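Local coordinates for protein TqaA (Penicillium aethiopicum, PDB 5EGF) that probably closes carrier-bound peptides into macrocycles, being the terminal condensation-like domain of a fungal nonribosomal peptide synthetase, at residues 46-51 against 112-117; 67-72 against 421-426; 73-78 against 167-172; 158-163 against 171-176. The protein carries 2 engineered substitutions. One frame throughout, in Å; residues are numbered along the deposited sequence.

Interaction 1: residues 46-51 against 112-117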
loop_
_atom_site.group_PDB
_atom_site.type_symbol
_atom_site.label_atom_id
_atom_site.label_comp_id
_atom_site.label_asym_id
_atom_site.label_seq_id
_atom_site.Cartn_x
_atom_site.Cartn_y
_atom_site.Cartn_z
ATOM N N SER C 46 7.237 -51.983 7.650
ATOM C CA SER C 46 5.800 -52.019 7.383
ATOM C C SER C 46 5.492 -52.855 6.158
ATOM O O SER C 46 6.286 -52.947 5.220
ATOM C CB SER C 46 5.220 -50.608 7.200
ATOM O OG SER C 46 5.643 -50.016 5.982
ATOM N N THR C 47 4.326 -53.472 6.161
ATOM C CA THR C 47 3.879 -54.164 4.968
ATOM C C THR C 47 2.719 -53.441 4.310
ATOM O O THR C 47 1.981 -52.706 4.970
ATOM C CB THR C 47 3.473 -55.597 5.274
ATOM O OG1 THR C 47 2.613 -55.619 6.420
ATOM C CG2 THR C 47 4.709 -56.414 5.558
ATOM N N LEU C 48 2.590 -53.655 3.001
ATOM C CA LEU C 48 1.449 -53.211 2.221
ATOM C C LEU C 48 0.334 -54.255 2.298
ATOM O O LEU C 48 0.504 -55.420 1.905
ATOM C CB LEU C 48 1.868 -52.970 0.776
ATOM C CG LEU C 48 0.784 -52.386 -0.133
ATOM C CD1 LEU C 48 0.166 -51.129 0.499
ATOM C CD2 LEU C 48 1.368 -52.096 -1.517
ATOM N N GLU C 49 -0.812 -53.824 2.809
ATOM C CA GLU C 49 -1.912 -54.725 3.108
ATOM C C GLU C 49 -3.130 -54.557 2.185
ATOM O O GLU C 49 -3.881 -55.515 1.948
ATOM C CB GLU C 49 -2.341 -54.535 4.552
ATOM C CG GLU C 49 -3.752 -54.994 4.792
ATOM C CD GLU C 49 -4.164 -54.840 6.231
ATOM O OE1 GLU C 49 -5.338 -54.481 6.479
ATOM O OE2 GLU C 49 -3.312 -55.085 7.116
ATOM N N ASP C 50 -3.345 -53.334 1.704
ATOM C CA ASP C 50 -4.323 -53.075 0.648
ATOM C C ASP C 50 -3.862 -51.874 -0.151
ATOM O O ASP C 50 -2.939 -51.161 0.260
ATOM C CB ASP C 50 -5.716 -52.843 1.214
ATOM C CG ASP C 50 -6.799 -53.400 0.324
ATOM O OD1 ASP C 50 -6.601 -53.440 -0.914
ATOM O OD2 ASP C 50 -7.848 -53.805 0.869
ATOM N N LEU C 51 -4.473 -51.672 -1.309
ATOM C CA LEU C 51 -4.158 -50.511 -2.131
ATOM C C LEU C 51 -5.352 -50.180 -3.011
ATOM O O LEU C 51 -5.669 -50.939 -3.961
ATOM C CB LEU C 51 -2.902 -50.729 -2.978
ATOM C CG LEU C 51 -2.433 -49.468 -3.723
ATOM C CD1 LEU C 51 -0.973 -49.557 -4.092
ATOM C CD2 LEU C 51 -3.271 -49.239 -4.967
ATOM N N LEU C 112 -2.722 -46.275 0.381
ATOM C CA LEU C 112 -1.917 -47.441 0.729
ATOM C C LEU C 112 -2.237 -47.817 2.169
ATOM O O LEU C 112 -1.953 -47.063 3.094
ATOM C CB LEU C 112 -0.427 -47.170 0.563
ATOM C CG LEU C 112 0.132 -47.217 -0.857
ATOM C CD1 LEU C 112 -0.402 -46.068 -1.711
ATOM C CD2 LEU C 112 1.639 -47.162 -0.773
ATOM N N VAL C 113 -2.875 -48.960 2.365
ATOM C CA VAL C 113 -3.147 -49.415 3.719
ATOM C C VAL C 113 -1.932 -50.177 4.238
ATOM O O VAL C 113 -1.446 -51.110 3.595
ATOM C CB VAL C 113 -4.373 -50.317 3.763
ATOM C CG1 VAL C 113 -4.908 -50.410 5.191
ATOM C CG2 VAL C 113 -5.434 -49.768 2.839
ATOM N N LEU C 114 -1.438 -49.774 5.402
ATOM C CA LEU C 114 -0.223 -50.364 5.950
ATOM C C LEU C 114 -0.496 -51.379 7.058
ATOM O O LEU C 114 -1.504 -51.304 7.768
ATOM C CB LEU C 114 0.701 -49.259 6.465
ATOM C CG LEU C 114 1.854 -48.892 5.538
ATOM C CD1 LEU C 114 1.463 -49.034 4.074
ATOM C CD2 LEU C 114 2.359 -47.478 5.852
ATOM N N ALA C 115 0.412 -52.337 7.199
ATOM C CA ALA C 115 0.356 -53.281 8.315
ATOM C C ALA C 115 1.754 -53.375 8.915
ATOM O O ALA C 115 2.710 -52.825 8.347
ATOM C CB ALA C 115 -0.140 -54.659 7.842
ATOM N N ASN C 116 1.879 -54.067 10.048
ATOM C CA ASN C 116 3.169 -54.169 10.730
ATOM C C ASN C 116 3.743 -52.788 10.890
ATOM O O ASN C 116 4.905 -52.517 10.539
ATOM C CB ASN C 116 4.136 -55.057 9.955
ATOM C CG ASN C 116 3.799 -56.514 10.102
ATOM O OD1 ASN C 116 3.984 -57.101 11.178
ATOM N ND2 ASN C 116 3.273 -57.112 9.035
ATOM N N LEU C 117 2.886 -51.916 11.405
ATOM C CA LEU C 117 3.165 -50.500 11.475
ATOM C C LEU C 117 3.478 -50.123 12.904
ATOM O O LEU C 117 2.590 -50.145 13.764
ATOM C CB LEU C 117 1.958 -49.694 10.963
ATOM C CG LEU C 117 2.286 -48.260 10.553
ATOM C CD1 LEU C 117 3.546 -48.229 9.687
ATOM C CD2 LEU C 117 1.115 -47.640 9.815
#
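Val113 lays its CG2 methyl against the CB of Asp50, 3.5 Å away, with CG1 turned to the Glu49 side because it stands anti to the backbone N (chi1 -162°). The Asp50 carboxylate leads away from this overlap: its OD1 accepts the backbone N of Leu51 from the anti side and is also bonded by Tyr213 OH and Phe21 N, so three donors grip one buried oxygen. Farther along the same face the Ala115 methyl sits between two oxygens, Thr47 OG1 at 3.2 Å and Glu49 OE2 at 3.3 Å. Thr47 OG1 also receives Asn116 ND2 at 3.1 Å, a nearly straight bond (172°) lying in the amide plane. Between these groups the antiparallel pairing of strands 47-53 and 110-115 carries a classic beta bulge, Glu49 and Asp50 both facing Val113. Val113 O takes Glu49 N at 2.9 Å and, weakly, Asp50 N at 3.5 Å. The extra residue shifts the register by one in this small three-stranded sheet, where 47-53 is an outermost strand. The opposite face is all leucine: Leu112 CG meets both Leu48 CD1 and Leu51 CD1 at 4.1 Å, and helix 30-37 packs on Leu48 through Gln30 and His33. At the loop end, Leu117 CD1 touches Ser46 CB at 3.8 Å, while Ser46 OG turns to Pro43 O.

Interaction 2: residues 67-72 against 421-426. With EDO (1,2-ethanediol), chain B.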
loop_
_atom_site.group_PDB
_atom_site.type_symbol
_atom_site.label_atom_id
_atom_site.label_comp_id
_atom_site.label_asym_id
_atom_site.label_seq_id
_atom_site.Cartn_x
_atom_site.Cartn_y
_atom_site.Cartn_z
ATOM N N PHE C 67 -6.711 -30.438 7.610
ATOM C CA PHE C 67 -5.780 -31.030 8.554
ATOM C C PHE C 67 -6.096 -30.568 9.978
ATOM O O PHE C 67 -6.255 -29.373 10.242
ATOM C CB PHE C 67 -4.348 -30.645 8.160
ATOM C CG PHE C 67 -3.273 -31.461 8.854
ATOM C CD1 PHE C 67 -3.329 -32.852 8.847
ATOM C CD2 PHE C 67 -2.197 -30.837 9.494
ATOM C CE1 PHE C 67 -2.345 -33.618 9.479
ATOM C CE2 PHE C 67 -1.196 -31.599 10.133
ATOM C CZ PHE C 67 -1.274 -32.991 10.124
ATOM N N HIS C 68 -6.197 -31.522 10.893
ATOM C CA HIS C 68 -6.629 -31.237 12.254
ATOM C C HIS C 68 -5.626 -31.754 13.251
ATOM O O HIS C 68 -4.973 -32.772 13.012
ATOM C CB HIS C 68 -7.964 -31.916 12.527
ATOM C CG HIS C 68 -9.121 -31.219 11.897
ATOM N ND1 HIS C 68 -10.197 -30.752 12.625
ATOM C CD2 HIS C 68 -9.350 -30.865 10.612
ATOM C CE1 HIS C 68 -11.051 -30.167 11.808
ATOM N NE2 HIS C 68 -10.558 -30.214 10.583
ATOM N N SER C 69 -5.488 -31.035 14.359
ATOM C CA SER C 69 -4.784 -31.573 15.509
ATOM C C SER C 69 -5.828 -31.628 16.598
ATOM O O SER C 69 -6.289 -30.598 17.055
ATOM C CB SER C 69 -3.589 -30.693 15.922
ATOM O OG SER C 69 -2.984 -31.154 17.135
ATOM N N TYR C 70 -6.227 -32.821 17.009
ATOM C CA TYR C 70 -7.170 -32.916 18.114
ATOM C C TYR C 70 -6.440 -33.016 19.461
ATOM O O TYR C 70 -5.727 -33.987 19.721
ATOM C CB TYR C 70 -8.099 -34.099 17.915
ATOM C CG TYR C 70 -9.067 -33.931 16.769
ATOM C CD1 TYR C 70 -10.203 -33.150 16.906
ATOM C CD2 TYR C 70 -8.853 -34.566 15.553
ATOM C CE1 TYR C 70 -11.099 -32.997 15.876
ATOM C CE2 TYR C 70 -9.756 -34.424 14.506
ATOM C CZ TYR C 70 -10.874 -33.637 14.675
ATOM O OH TYR C 70 -11.772 -33.494 13.643
ATOM N N ASN C 71 -6.639 -32.017 20.316
ATOM C CA ASN C 71 -5.822 -31.866 21.516
ATOM C C ASN C 71 -6.586 -32.072 22.808
ATOM O O ASN C 71 -7.615 -31.436 23.063
ATOM C CB ASN C 71 -5.153 -30.498 21.536
ATOM C CG ASN C 71 -4.626 -30.096 20.182
ATOM O OD1 ASN C 71 -4.071 -30.921 19.449
ATOM N ND2 ASN C 71 -4.817 -28.823 19.825
ATOM N N TRP C 72 -6.058 -32.966 23.625
ATOM C CA TRP C 72 -6.635 -33.274 24.922
ATOM C C TRP C 72 -5.706 -32.858 26.069
ATOM O O TRP C 72 -4.591 -33.376 26.213
ATOM C CB TRP C 72 -6.956 -34.765 24.984
ATOM C CG TRP C 72 -7.983 -35.174 23.952
ATOM C CD1 TRP C 72 -7.744 -35.680 22.701
ATOM C CD2 TRP C 72 -9.410 -35.088 24.080
ATOM N NE1 TRP C 72 -8.931 -35.921 22.052
ATOM C CE2 TRP C 72 -9.969 -35.570 22.878
ATOM C CE3 TRP C 72 -10.269 -34.653 25.096
ATOM C CZ2 TRP C 72 -11.345 -35.642 22.672
ATOM C CZ3 TRP C 72 -11.636 -34.722 24.883
ATOM C CH2 TRP C 72 -12.158 -35.210 23.679
ATOM N N SER C 421 -9.693 -29.553 22.907
ATOM C CA SER C 421 -9.552 -28.366 22.067
ATOM C C SER C 421 -8.906 -28.850 20.774
ATOM O O SER C 421 -8.539 -30.030 20.675
ATOM C CB SER C 421 -8.696 -27.286 22.752
ATOM O OG SER C 421 -7.312 -27.605 22.666
ATOM N N LYS C 422 -8.766 -27.973 19.780
ATOM C CA LYS C 422 -8.215 -28.416 18.493
ATOM C C LYS C 422 -7.580 -27.311 17.658
ATOM O O LYS C 422 -7.864 -26.132 17.862
ATOM C CB LYS C 422 -9.284 -29.154 17.676
ATOM C CG LYS C 422 -10.524 -28.333 17.391
ATOM C CD LYS C 422 -10.496 -27.779 15.981
ATOM C CE LYS C 422 -11.813 -28.029 15.274
ATOM N NZ LYS C 422 -12.932 -27.308 15.959
ATOM N N PHE C 423 -6.702 -27.705 16.736
ATOM C CA PHE C 423 -6.131 -26.782 15.765
ATOM C C PHE C 423 -6.630 -27.291 14.422
ATOM O O PHE C 423 -6.723 -28.500 14.229
ATOM C CB PHE C 423 -4.599 -26.832 15.751
ATOM C CG PHE C 423 -3.947 -26.517 17.080
ATOM C CD1 PHE C 423 -4.435 -25.505 17.895
ATOM C CD2 PHE C 423 -2.821 -27.229 17.504
ATOM C CE1 PHE C 423 -3.822 -25.212 19.116
ATOM C CE2 PHE C 423 -2.205 -26.941 18.721
ATOM C CZ PHE C 423 -2.703 -25.937 19.524
ATOM N N ALA C 424 -6.947 -26.408 13.485
ATOM C CA ALA C 424 -7.433 -26.902 12.199
ATOM C C ALA C 424 -7.101 -26.009 11.001
ATOM O O ALA C 424 -7.110 -24.767 11.096
ATOM C CB ALA C 424 -8.916 -27.187 12.267
ATOM N N ARG C 425 -6.788 -26.659 9.882
ATOM C CA ARG C 425 -6.607 -25.975 8.607
ATOM C C ARG C 425 -7.671 -26.447 7.635
ATOM O O ARG C 425 -8.137 -27.601 7.688
ATOM C CB ARG C 425 -5.229 -26.256 8.018
ATOM C CG ARG C 425 -4.079 -26.144 9.029
ATOM C CD ARG C 425 -3.973 -24.768 9.590
ATOM N NE ARG C 425 -3.785 -23.770 8.541
ATOM C CZ ARG C 425 -3.833 -22.453 8.749
ATOM N NH1 ARG C 425 -4.065 -21.980 9.973
ATOM N NH2 ARG C 425 -3.666 -21.609 7.732
ATOM N N PHE C 426 -8.049 -25.546 6.744
ATOM C CA PHE C 426 -9.019 -25.839 5.703
ATOM C C PHE C 426 -9.063 -24.666 4.750
ATOM O O PHE C 426 -9.362 -23.539 5.159
ATOM C CB PHE C 426 -10.416 -26.055 6.271
ATOM C CG PHE C 426 -11.467 -26.246 5.207
ATOM C CD1 PHE C 426 -11.405 -27.328 4.337
ATOM C CD2 PHE C 426 -12.500 -25.334 5.062
ATOM C CE1 PHE C 426 -12.369 -27.503 3.342
ATOM C CE2 PHE C 426 -13.469 -25.500 4.075
ATOM C CZ PHE C 426 -13.402 -26.583 3.213
HETATM C C1 EDO B . -7.286 -22.342 8.189
HETATM O O1 EDO B . -6.736 -22.887 6.983
HETATM C C2 EDO B . -8.597 -21.626 7.885
HETATM O O2 EDO B . -9.666 -22.561 7.624
HETATM O O HOH W 1 -7.019 -29.290 24.985
#
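The side-chain amide of Asn71 stands over the aromatic face of Phe423, its ND2 3.3 Å above the centre of the ring, with the amide and ring planes 60° apart. The two residues lie on strands 67-75 and 417-425, antiparallel neighbours in the sheet of the N-terminal half of the condensation domain; 417-425 is an outermost strand of that sheet and arrives from far along the chain, as does the crossover strand of related condensation domains. What fixes the amide is Ser69 OG, which gives a 2.6 Å hydrogen bond to Asn71 OD1 in the carbonyl plane, on a lone pair, leaving ND2 over the ring. Trp140 of helix 132-144 also meets the Phe423 ring. On the other side of the strands Ala424 CB sits over the centre of the His68 ring at 3.7 Å in a CH-pi contact, and Trp181 meets the same ring edge-to-face. Lys422 runs alongside His68, CE 4.1 Å from ND1. At the strand end an ethanediol O1 accepts Phe426 N at 3.0 Å and lies over one face of the Arg425 guanidinium. At the other end a water hydrogen-bonds Ser421 OG and donates to Asn71 O, 2.9 Å from each.

Interaction 3: residues 73-78 against 167-172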
loop_
_atom_site.group_PDB
_atom_site.type_symbol
_atom_site.label_atom_id
_atom_site.label_comp_id
_atom_site.label_asym_id
_atom_site.label_seq_id
_atom_site.Cartn_x
_atom_site.Cartn_y
_atom_site.Cartn_z
ATOM N N THR C 73 -6.166 -31.898 26.865
ATOM C CA THR C 73 -5.451 -31.480 28.066
ATOM C C THR C 73 -5.856 -32.392 29.220
ATOM O O THR C 73 -7.030 -32.425 29.606
ATOM C CB THR C 73 -5.755 -30.002 28.440
ATOM O OG1 THR C 73 -5.374 -29.136 27.364
ATOM C CG2 THR C 73 -4.989 -29.599 29.688
ATOM N N ILE C 74 -4.882 -33.127 29.759
ATOM C CA ILE C 74 -5.118 -34.096 30.836
ATOM C C ILE C 74 -4.445 -33.687 32.145
ATOM O O ILE C 74 -3.213 -33.652 32.233
ATOM C CB ILE C 74 -4.607 -35.498 30.444
ATOM C CG1 ILE C 74 -5.441 -36.074 29.291
ATOM C CG2 ILE C 74 -4.631 -36.424 31.648
ATOM C CD1 ILE C 74 -4.618 -36.766 28.215
ATOM N N LYS C 75 -5.256 -33.383 33.156
ATOM C CA LYS C 75 -4.740 -33.002 34.472
ATOM C C LYS C 75 -5.193 -33.976 35.558
ATOM O O LYS C 75 -6.394 -34.221 35.717
ATOM C CB LYS C 75 -5.219 -31.598 34.840
ATOM C CG LYS C 75 -4.700 -30.495 33.943
ATOM C CD LYS C 75 -5.253 -29.148 34.366
ATOM C CE LYS C 75 -4.803 -28.052 33.419
ATOM N NZ LYS C 75 -5.957 -27.183 33.031
ATOM N N GLY C 76 -4.234 -34.514 36.315
ATOM C CA GLY C 76 -4.532 -35.493 37.353
ATOM C C GLY C 76 -3.366 -36.368 37.798
ATOM O O GLY C 76 -2.315 -36.413 37.149
ATOM N N ARG C 77 -3.566 -37.076 38.909
ATOM C CA ARG C 77 -2.498 -37.807 39.600
ATOM C C ARG C 77 -2.258 -39.232 39.075
ATOM O O ARG C 77 -1.121 -39.724 39.028
ATOM C CB ARG C 77 -2.830 -37.883 41.099
ATOM C CG ARG C 77 -2.341 -36.707 41.927
ATOM C CD ARG C 77 -3.447 -36.133 42.806
ATOM N NE ARG C 77 -4.287 -37.170 43.411
ATOM C CZ ARG C 77 -4.736 -37.127 44.663
ATOM N NH1 ARG C 77 -4.418 -36.101 45.442
ATOM N NH2 ARG C 77 -5.495 -38.108 45.142
ATOM N N SER C 78 -3.341 -39.889 38.684
ATOM C CA SER C 78 -3.341 -41.328 38.411
ATOM C C SER C 78 -2.868 -41.731 37.005
ATOM O O SER C 78 -3.071 -42.872 36.573
ATOM C CB SER C 78 -4.755 -41.875 38.668
ATOM O OG SER C 78 -5.725 -40.854 38.543
ATOM N N ASN C 167 4.412 -34.944 35.326
ATOM C CA ASN C 167 3.402 -35.671 34.533
ATOM C C ASN C 167 1.974 -35.662 35.095
ATOM O O ASN C 167 1.257 -36.667 34.997
ATOM C CB ASN C 167 3.840 -37.116 34.253
ATOM C CG ASN C 167 5.123 -37.198 33.437
ATOM O OD1 ASN C 167 5.629 -38.291 33.175
ATOM N ND2 ASN C 167 5.660 -36.048 33.040
ATOM N N GLU C 168 1.563 -34.532 35.666
ATOM C CA GLU C 168 0.215 -34.390 36.206
ATOM C C GLU C 168 -0.536 -33.333 35.415
ATOM O O GLU C 168 -1.627 -32.901 35.788
ATOM C CB GLU C 168 0.269 -34.015 37.683
ATOM C CG GLU C 168 1.354 -34.752 38.440
ATOM C CD GLU C 168 0.942 -35.113 39.848
ATOM O OE1 GLU C 168 0.527 -34.203 40.602
ATOM O OE2 GLU C 168 1.037 -36.316 40.191
ATOM N N HIS C 169 0.073 -32.923 34.311
ATOM C CA HIS C 169 -0.546 -32.002 33.378
ATOM C C HIS C 169 0.054 -32.230 32.008
ATOM O O HIS C 169 1.169 -31.794 31.729
ATOM C CB HIS C 169 -0.313 -30.561 33.800
ATOM C CG HIS C 169 -0.807 -29.561 32.807
ATOM N ND1 HIS C 169 -0.550 -28.211 32.915
ATOM C CD2 HIS C 169 -1.542 -29.715 31.682
ATOM C CE1 HIS C 169 -1.112 -27.575 31.901
ATOM N NE2 HIS C 169 -1.717 -28.467 31.137
ATOM N N VAL C 170 -0.687 -32.908 31.144
ATOM C CA VAL C 170 -0.152 -33.264 29.843
ATOM C C VAL C 170 -1.087 -32.820 28.727
ATOM O O VAL C 170 -2.271 -32.580 28.958
ATOM C CB VAL C 170 0.080 -34.776 29.754
ATOM C CG1 VAL C 170 0.930 -35.119 28.549
ATOM C CG2 VAL C 170 0.751 -35.272 31.021
ATOM N N VAL C 171 -0.548 -32.696 27.520
ATOM C CA VAL C 171 -1.397 -32.550 26.350
ATOM C C VAL C 171 -1.171 -33.708 25.396
ATOM O O VAL C 171 -0.023 -34.058 25.062
ATOM C CB VAL C 171 -1.224 -31.199 25.636
ATOM C CG1 VAL C 171 -2.160 -31.111 24.423
ATOM C CG2 VAL C 171 -1.508 -30.057 26.608
ATOM N N LEU C 172 -2.275 -34.331 24.997
ATOM C CA LEU C 172 -2.228 -35.385 24.002
ATOM C C LEU C 172 -2.768 -34.787 22.705
ATOM O O LEU C 172 -3.857 -34.198 22.688
ATOM C CB LEU C 172 -3.111 -36.557 24.446
ATOM C CG LEU C 172 -3.053 -37.896 23.713
ATOM C CD1 LEU C 172 -4.436 -38.268 23.181
ATOM C CD2 LEU C 172 -2.030 -37.860 22.602
HETATM O O HOH W 2 -0.331 -38.423 36.652
#
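Strands 73-75 and 169-172 run antiparallel at 155°, with Ile74 and Val170 as the hydrogen-bonded pair and Thr73-Val171 and Lys75-His169 as non-hydrogen-bonded pairs. Ile74 N reaches Val170 O at 2.8 Å and the return bond has the same length. Past the strand end Gly76 N still bonds Glu168 O at 3.1 Å; at the backbone angles of Gly76 a CB would be jammed against the preceding carbonyl oxygen. Holding CG anti to the backbone N (chi1 174°), His169 brings its ring in beside Lys75, whose aliphatic arm passes across one face. Lys75 CE stands 3.9 Å above the ring plane, over its centre, a CH-pi contact. Thr73 CG2 comes obliquely to His169 NE2 at 3.8 Å. With an alanine at His169, the Lys75 arm would probably lose the flat surface it lies on and be freer to swing, and the Thr73 methyl would lose a neighbour. On the other face Ile74 CD1 packs on Leu172 CB at 4.1 Å, the two side chains pointing the same way. This is the outer end of a central antiparallel pair in the mixed sheet of a chloramphenicol acetyltransferase-like half of a condensation domain.

Interaction 4: residues 158-163 against 171-176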
loop_
_atom_site.group_PDB
_atom_site.type_symbol
_atom_site.label_atom_id
_atom_site.label_comp_id
_atom_site.label_asym_id
_atom_site.label_seq_id
_atom_site.Cartn_x
_atom_site.Cartn_y
_atom_site.Cartn_z
ATOM N N ARG C 158 -0.650 -38.980 13.414
ATOM C CA ARG C 158 0.548 -38.954 14.250
ATOM C C ARG C 158 0.255 -38.379 15.620
ATOM O O ARG C 158 -0.611 -37.526 15.780
ATOM C CB ARG C 158 1.690 -38.212 13.559
ATOM C CG ARG C 158 2.274 -39.016 12.409
ATOM C CD ARG C 158 3.689 -38.622 12.072
ATOM N NE ARG C 158 3.778 -37.213 11.692
ATOM C CZ ARG C 158 4.896 -36.634 11.268
ATOM N NH1 ARG C 158 6.014 -37.348 11.171
ATOM N NH2 ARG C 158 4.897 -35.348 10.941
ATOM N N PHE C 159 0.966 -38.863 16.623
ATOM C CA PHE C 159 0.590 -38.538 17.985
ATOM C C PHE C 159 1.629 -37.681 18.684
ATOM O O PHE C 159 2.834 -37.872 18.491
ATOM C CB PHE C 159 0.361 -39.823 18.761
ATOM C CG PHE C 159 -0.873 -40.556 18.341
ATOM C CD1 PHE C 159 -0.848 -41.440 17.276
ATOM C CD2 PHE C 159 -2.067 -40.347 19.004
ATOM C CE1 PHE C 159 -1.996 -42.116 16.886
ATOM C CE2 PHE C 159 -3.228 -41.025 18.618
ATOM C CZ PHE C 159 -3.189 -41.909 17.561
ATOM N N THR C 160 1.164 -36.719 19.479
ATOM C CA THR C 160 2.087 -35.931 20.284
ATOM C C THR C 160 1.662 -35.934 21.739
ATOM O O THR C 160 0.466 -35.964 22.059
ATOM C CB THR C 160 2.238 -34.485 19.784
ATOM O OG1 THR C 160 2.715 -34.493 18.430
ATOM C CG2 THR C 160 3.248 -33.738 20.657
ATOM N N LEU C 161 2.665 -35.921 22.610
ATOM C CA LEU C 161 2.467 -35.944 24.053
ATOM C C LEU C 161 3.395 -34.916 24.726
ATOM O O LEU C 161 4.627 -35.061 24.716
ATOM C CB LEU C 161 2.768 -37.352 24.575
ATOM C CG LEU C 161 2.172 -37.731 25.924
ATOM C CD1 LEU C 161 0.735 -37.277 25.971
ATOM C CD2 LEU C 161 2.287 -39.244 26.158
ATOM N N VAL C 162 2.810 -33.878 25.309
ATOM C CA VAL C 162 3.616 -32.805 25.879
ATOM C C VAL C 162 3.336 -32.701 27.367
ATOM O O VAL C 162 2.192 -32.469 27.769
ATOM C CB VAL C 162 3.314 -31.448 25.230
ATOM C CG1 VAL C 162 4.319 -30.385 25.728
ATOM C CG2 VAL C 162 3.363 -31.559 23.717
ATOM N N SER C 163 4.382 -32.850 28.180
ATOM C CA SER C 163 4.182 -32.959 29.616
ATOM C C SER C 163 4.914 -31.918 30.452
ATOM O O SER C 163 6.060 -31.566 30.161
ATOM C CB SER C 163 4.606 -34.357 30.077
ATOM O OG SER C 163 5.185 -35.078 29.010
ATOM N N VAL C 171 -0.548 -32.696 27.520
ATOM C CA VAL C 171 -1.397 -32.550 26.350
ATOM C C VAL C 171 -1.171 -33.708 25.396
ATOM O O VAL C 171 -0.023 -34.058 25.062
ATOM C CB VAL C 171 -1.224 -31.199 25.636
ATOM C CG1 VAL C 171 -2.160 -31.111 24.423
ATOM C CG2 VAL C 171 -1.508 -30.057 26.608
ATOM N N LEU C 172 -2.275 -34.331 24.997
ATOM C CA LEU C 172 -2.228 -35.385 24.002
ATOM C C LEU C 172 -2.768 -34.787 22.705
ATOM O O LEU C 172 -3.857 -34.198 22.688
ATOM C CB LEU C 172 -3.111 -36.557 24.446
ATOM C CG LEU C 172 -3.053 -37.896 23.713
ATOM C CD1 LEU C 172 -4.436 -38.268 23.181
ATOM C CD2 LEU C 172 -2.030 -37.860 22.602
ATOM N N THR C 173 -2.021 -34.901 21.616
ATOM C CA THR C 173 -2.571 -34.416 20.362
ATOM C C THR C 173 -2.635 -35.505 19.316
ATOM O O THR C 173 -1.677 -36.265 19.112
ATOM C CB THR C 173 -1.799 -33.212 19.784
ATOM O OG1 THR C 173 -0.666 -33.681 19.054
ATOM C CG2 THR C 173 -1.373 -32.235 20.882
ATOM N N ILE C 174 -3.773 -35.570 18.637
ATOM C CA ILE C 174 -3.924 -36.507 17.533
ATOM C C ILE C 174 -3.998 -35.714 16.234
ATOM O O ILE C 174 -4.907 -34.897 16.049
ATOM C CB ILE C 174 -5.193 -37.356 17.722
ATOM C CG1 ILE C 174 -5.149 -38.046 19.087
ATOM C CG2 ILE C 174 -5.344 -38.349 16.594
ATOM C CD1 ILE C 174 -6.495 -38.480 19.606
ATOM N N GLN C 175 -3.035 -35.912 15.345
ATOM C CA GLN C 175 -3.106 -35.249 14.044
ATOM C C GLN C 175 -3.734 -36.170 12.980
ATOM O O GLN C 175 -3.536 -37.387 13.013
ATOM C CB GLN C 175 -1.724 -34.756 13.606
ATOM C CG GLN C 175 -1.191 -33.616 14.435
ATOM C CD GLN C 175 0.142 -33.093 13.940
ATOM O OE1 GLN C 175 0.662 -33.529 12.908
ATOM N NE2 GLN C 175 0.717 -32.166 14.691
ATOM N N ILE C 176 -4.485 -35.600 12.036
ATOM C CA ILE C 176 -5.208 -36.435 11.074
ATOM C C ILE C 176 -5.710 -35.655 9.864
ATOM O O ILE C 176 -6.103 -34.506 9.983
ATOM C CB ILE C 176 -6.376 -37.168 11.768
ATOM C CG1 ILE C 176 -7.179 -38.016 10.777
ATOM C CG2 ILE C 176 -7.296 -36.189 12.498
ATOM C CD1 ILE C 176 -8.376 -38.716 11.429
HETATM O O HOH W 3 0.766 -35.174 16.985
#
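Phe159 approaches Ile174 along one flank: CB lies 4.1 Å from Thr173 O, CD2 comes to 3.8 Å from Ile174 CG1, and CE2 closes to 3.6 Å from that same carbon and 4.0 Å from Ile174 CG2. The ring gets there with CG anti to the carbonyl carbon (chi1 -70°). Leu172 CD2 meets the ring near its plane, at the edge, and Cys88 and Val92 of helix 81-94 also pack on it. A serine in place of Phe159 would probably leave a gap beside Ile174 and strip the helix of a hydrophobic neighbour. The two segments are the arms of a beta hairpin, strands 158-163 and 169-177, paired antiparallel. On the opposite face Thr160 and Thr173 lie side by side, Thr173 OG1 3.1 Å from Thr160 CB. A water hydrogen-bonds Thr173 OG1 and donates to Arg158 O at 3.0 Å, while Arg122 NE bonds Thr160 OG1. Trp127 of the second subunit packs on Arg158, Thr160 and Gln175, and Gln175 NE2 is held by Asp144 OD2.

Interactions 2, 3 and 4 belong to one mixed sheet: strand 67-75 pairs with 417-425 in interaction 2 and with 169-177 in interaction 3, and 169-177 pairs in turn with 158-163 in interaction 4. Trp72 N, probably bonded to Leu172 O, ties them together. Interaction 4 is the most buried of the three, with aliphatic and aromatic packing on one face and a second subunit close by; interactions 2 and 3 are partly exposed and put lysine arms beside histidine rings. Interaction 1 stands apart in a separate small sheet, about 26 Å from interaction 2 between centres; though mostly buried, it alone carries a bulge and has a leucine face against a mixed one of polar and small apolar side chains.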